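Local structure of peroxisomal membrane protein LPX1 (Saccharomyces cerevisiae, 2Y6U) at residues 212-217 with 234-239. The protein hydrolyses acyl esters in the peroxisome, with lipase and phospholipase A activity, as a member of the alpha/beta hydrolase family. Numbering follows the deposited sequence.
Sequences SEYVKY and NIIDFE
Y214 reaches across to helix 229-239 and hydrogen-bonds to its backbone. The phenol OH donates to I236 O at 2.6 Å. It meets that oxygen in the carbonyl plane, on a lone pair, with a C=O...OH angle of 120°. The acceptor also lies in the plane of the ring, at its edge. CB of Y214 points toward the partner helix, and CG, anti to the backbone N (chi1 169°), carries the ring on in that direction. This is the tight side. CE2 of the ring packs on I236 CG2 at 3.9 Å, the two side chains crossing obliquely. The OH also lies 3.5 Å from E239 CB. V253 and T255 of strand 253-255 touch the same tyrosine. Both helices lie between strands 164-168 and 286-292 of the main sheet, a position consistent with the cap that many alpha/beta hydrolases insert there. The segments run at 140° to each other, with axes 11.0 Å apart. An alanine in place of Y214 would probably leave I236 O without this donor and open a gap beside I236 CG2. The V215 side is looser and partly exposed. Across the two segments V215 CG2 meets I236 CG2 alone, at 4.1 Å, and the side chains cross at about a right angle. R240, just after the second helix, touches both V215 and Y214. The carboxylate of E239 turns off from the contact, and its OE1 accepts a hydrogen bond from M257 N.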
ATOM      1  N   SER A 212      33.976 -26.266 -11.557  1.00 62.09           N
ATOM      2  CA  SER A 212      34.480 -26.984 -10.384  0.70 62.58           C
ATOM      3  C   SER A 212      34.602 -26.076  -9.159  1.00 60.91           C
ATOM      4  O   SER A 212      34.222 -26.476  -8.065  1.00 60.98           O
ATOM      5  CB  SER A 212      35.830 -27.645 -10.667  0.70 65.59           C
ATOM      6  OG  SER A 212      35.806 -28.210 -11.961  0.70 68.09           O
ATOM      7  N   GLU A 213      35.137 -24.863  -9.343  1.00 61.01           N
ATOM      8  CA  GLU A 213      35.341 -23.914  -8.235  1.00 59.68           C
ATOM      9  C   GLU A 213      33.993 -23.381  -7.708  1.00 56.15           C
ATOM     10  O   GLU A 213      33.853 -23.137  -6.513  1.00 54.05           O
ATOM     11  CB  GLU A 213      36.196 -22.721  -8.676  1.00 61.51           C
ATOM     12  CG  GLU A 213      37.635 -23.070  -9.018  1.00 66.45           C
ATOM     13  CD  GLU A 213      38.423 -23.522  -7.799  1.00 72.16           C
ATOM     14  OE1 GLU A 213      38.250 -22.892  -6.737  1.00 72.30           O
ATOM     15  OE2 GLU A 213      39.241 -24.482  -7.907  1.00 80.51           O
ATOM     16  N   TYR A 214      33.054 -23.191  -8.624  1.00 55.20           N
ATOM     17  CA  TYR A 214      31.668 -22.823  -8.277  1.00 52.31           C
ATOM     18  C   TYR A 214      31.023 -23.859  -7.345  1.00 52.45           C
ATOM     19  O   TYR A 214      30.586 -23.515  -6.242  1.00 51.70           O
ATOM     20  CB  TYR A 214      30.814 -22.634  -9.541  1.00 52.24           C
ATOM     21  CG  TYR A 214      29.328 -22.504  -9.269  1.00 48.78           C
ATOM     22  CD1 TYR A 214      28.830 -21.467  -8.479  1.00 46.90           C
ATOM     23  CD2 TYR A 214      28.426 -23.454  -9.763  1.00 50.26           C
ATOM     24  CE1 TYR A 214      27.488 -21.357  -8.219  1.00 44.78           C
ATOM     25  CE2 TYR A 214      27.094 -23.380  -9.477  1.00 45.49           C
ATOM     26  CZ  TYR A 214      26.604 -22.311  -8.704  1.00 46.14           C
ATOM     27  OH  TYR A 214      25.246 -22.227  -8.396  1.00 39.64           O
ATOM     28  N   VAL A 215      30.934 -25.119  -7.766  1.00 52.78           N
ATOM     29  CA  VAL A 215      30.308 -26.105  -6.909  1.00 52.68           C
ATOM     30  C   VAL A 215      31.105 -26.268  -5.588  1.00 53.15           C
ATOM     31  O   VAL A 215      30.513 -26.439  -4.534  1.00 51.10           O
ATOM     32  CB  VAL A 215      30.092 -27.436  -7.657  1.00 55.99           C
ATOM     33  CG1 VAL A 215      29.697 -28.553  -6.687  1.00 57.90           C
ATOM     34  CG2 VAL A 215      29.062 -27.274  -8.802  1.00 55.15           C
ATOM     35  N   LYS A 216      32.434 -26.207  -5.635  1.00 56.22           N
ATOM     36  CA  LYS A 216      33.257 -26.302  -4.410  1.00 57.87           C
ATOM     37  C   LYS A 216      32.901 -25.194  -3.409  1.00 55.55           C
ATOM     38  O   LYS A 216      32.668 -25.444  -2.223  1.00 54.42           O
ATOM     39  CB  LYS A 216      34.744 -26.219  -4.742  1.00 60.76           C
ATOM     40  CG  LYS A 216      35.739 -26.193  -3.535  1.00 65.34           C
ATOM     41  CD  LYS A 216      37.201 -26.288  -4.041  1.00 70.62           C
ATOM     42  CE  LYS A 216      38.196 -26.417  -2.894  1.00 75.35           C
ATOM     43  NZ  LYS A 216      39.591 -26.542  -3.367  1.00 79.71           N
ATOM     44  N   TYR A 217      32.921 -23.959  -3.874  1.00 54.36           N
ATOM     45  CA  TYR A 217      32.426 -22.872  -3.031  1.00 51.76           C
ATOM     46  C   TYR A 217      30.974 -23.098  -2.535  1.00 48.83           C
ATOM     47  O   TYR A 217      30.696 -22.954  -1.334  1.00 46.97           O
ATOM     48  CB  TYR A 217      32.584 -21.515  -3.742  1.00 51.80           C
ATOM     49  CG  TYR A 217      32.019 -20.410  -2.931  1.00 51.29           C
ATOM     50  CD1 TYR A 217      32.748 -19.801  -1.923  1.00 54.51           C
ATOM     51  CD2 TYR A 217      30.709 -19.991  -3.157  1.00 51.04           C
ATOM     52  CE1 TYR A 217      32.176 -18.776  -1.160  1.00 57.77           C
ATOM     53  CE2 TYR A 217      30.149 -18.992  -2.424  1.00 52.55           C
ATOM     54  CZ  TYR A 217      30.881 -18.384  -1.428  1.00 55.17           C
ATOM     55  OH  TYR A 217      30.223 -17.400  -0.721  1.00 59.49           O
ATOM     56  N   ASN A 234      19.215 -27.860  -5.537  1.00 38.66           N
ATOM     57  CA  ASN A 234      18.324 -26.889  -6.223  1.00 38.47           C
ATOM     58  C   ASN A 234      18.908 -25.473  -6.271  1.00 37.81           C
ATOM     59  O   ASN A 234      18.806 -24.801  -7.301  1.00 37.60           O
ATOM     60  CB  ASN A 234      17.008 -26.787  -5.526  1.00 38.18           C
ATOM     61  CG  ASN A 234      16.210 -28.019  -5.644  1.00 40.76           C
ATOM     62  OD1 ASN A 234      16.487 -28.894  -6.534  1.00 42.57           O
ATOM     63  ND2 ASN A 234      15.198 -28.140  -4.743  1.00 39.32           N
ATOM     64  N   ILE A 235      19.541 -25.052  -5.154  1.00 36.71           N
ATOM     65  CA  ILE A 235      20.210 -23.743  -5.092  1.00 36.38           C
ATOM     66  C   ILE A 235      21.333 -23.697  -6.124  1.00 36.93           C
ATOM     67  O   ILE A 235      21.460 -22.727  -6.881  1.00 37.35           O
ATOM     68  CB  ILE A 235      20.727 -23.411  -3.674  1.00 36.96           C
ATOM     69  CG1 ILE A 235      19.550 -23.109  -2.735  1.00 34.95           C
ATOM     70  CG2 ILE A 235      21.710 -22.246  -3.729  1.00 35.08           C
ATOM     71  CD1 ILE A 235      19.908 -23.121  -1.200  1.00 36.97           C
ATOM     72  N   ILE A 236      22.157 -24.731  -6.142  1.00 37.89           N
ATOM     73  CA  ILE A 236      23.297 -24.791  -7.045  1.00 38.25           C
ATOM     74  C   ILE A 236      22.869 -24.677  -8.491  1.00 39.05           C
ATOM     75  O   ILE A 236      23.425 -23.887  -9.270  1.00 40.66           O
ATOM     76  CB  ILE A 236      24.152 -26.060  -6.777  1.00 39.86           C
ATOM     77  CG1 ILE A 236      24.892 -25.918  -5.429  1.00 42.05           C
ATOM     78  CG2 ILE A 236      25.114 -26.336  -7.975  1.00 41.32           C
ATOM     79  CD1 ILE A 236      25.424 -27.310  -4.760  1.00 44.95           C
ATOM     80  N   ASP A 237      21.846 -25.428  -8.859  1.00 39.70           N
ATOM     81  CA  ASP A 237      21.366 -25.463 -10.232  1.00 41.54           C
ATOM     82  C   ASP A 237      20.646 -24.164 -10.623  1.00 40.43           C
ATOM     83  O   ASP A 237      20.703 -23.737 -11.808  1.00 41.89           O
ATOM     84  CB  ASP A 237      20.444 -26.683 -10.444  1.00 42.33           C
ATOM     85  CG  ASP A 237      21.228 -28.027 -10.436  1.00 46.55           C
ATOM     86  OD1 ASP A 237      22.410 -28.005 -10.800  1.00 48.93           O
ATOM     87  OD2 ASP A 237      20.680 -29.085 -10.029  1.00 44.78           O
ATOM     88  N   PHE A 238      19.956 -23.556  -9.672  1.00 38.73           N
ATOM     89  CA  PHE A 238      19.126 -22.349  -9.979  1.00 38.48           C
ATOM     90  C   PHE A 238      20.022 -21.103 -10.146  1.00 38.07           C
ATOM     91  O   PHE A 238      19.797 -20.249 -11.006  1.00 38.46           O
ATOM     92  CB  PHE A 238      18.131 -22.127  -8.894  1.00 37.21           C
ATOM     93  CG  PHE A 238      17.383 -20.816  -8.997  1.00 36.47           C
ATOM     94  CD1 PHE A 238      16.248 -20.717  -9.767  1.00 40.42           C
ATOM     95  CD2 PHE A 238      17.806 -19.710  -8.284  1.00 35.00           C
ATOM     96  CE1 PHE A 238      15.573 -19.516  -9.857  1.00 39.22           C
ATOM     97  CE2 PHE A 238      17.165 -18.542  -8.362  1.00 38.09           C
ATOM     98  CZ  PHE A 238      16.036 -18.427  -9.143  1.00 37.84           C
ATOM     99  N   GLU A 239      21.058 -21.019  -9.317  1.00 38.71           N
ATOM    100  CA  GLU A 239      21.952 -19.860  -9.301  1.00 39.41           C
ATOM    101  C   GLU A 239      22.920 -19.849 -10.467  1.00 42.92           C
ATOM    102  O   GLU A 239      23.468 -18.805 -10.786  1.00 44.33           O
ATOM    103  CB  GLU A 239      22.733 -19.782  -7.955  1.00 38.19           C
ATOM    104  CG  GLU A 239      21.930 -19.409  -6.691  1.00 38.44           C
ATOM    105  CD  GLU A 239      21.384 -17.940  -6.744  1.00 36.64           C
ATOM    106  OE1 GLU A 239      21.988 -17.128  -7.521  1.00 35.67           O
ATOM    107  OE2 GLU A 239      20.441 -17.585  -5.943  1.00 34.66           O
TER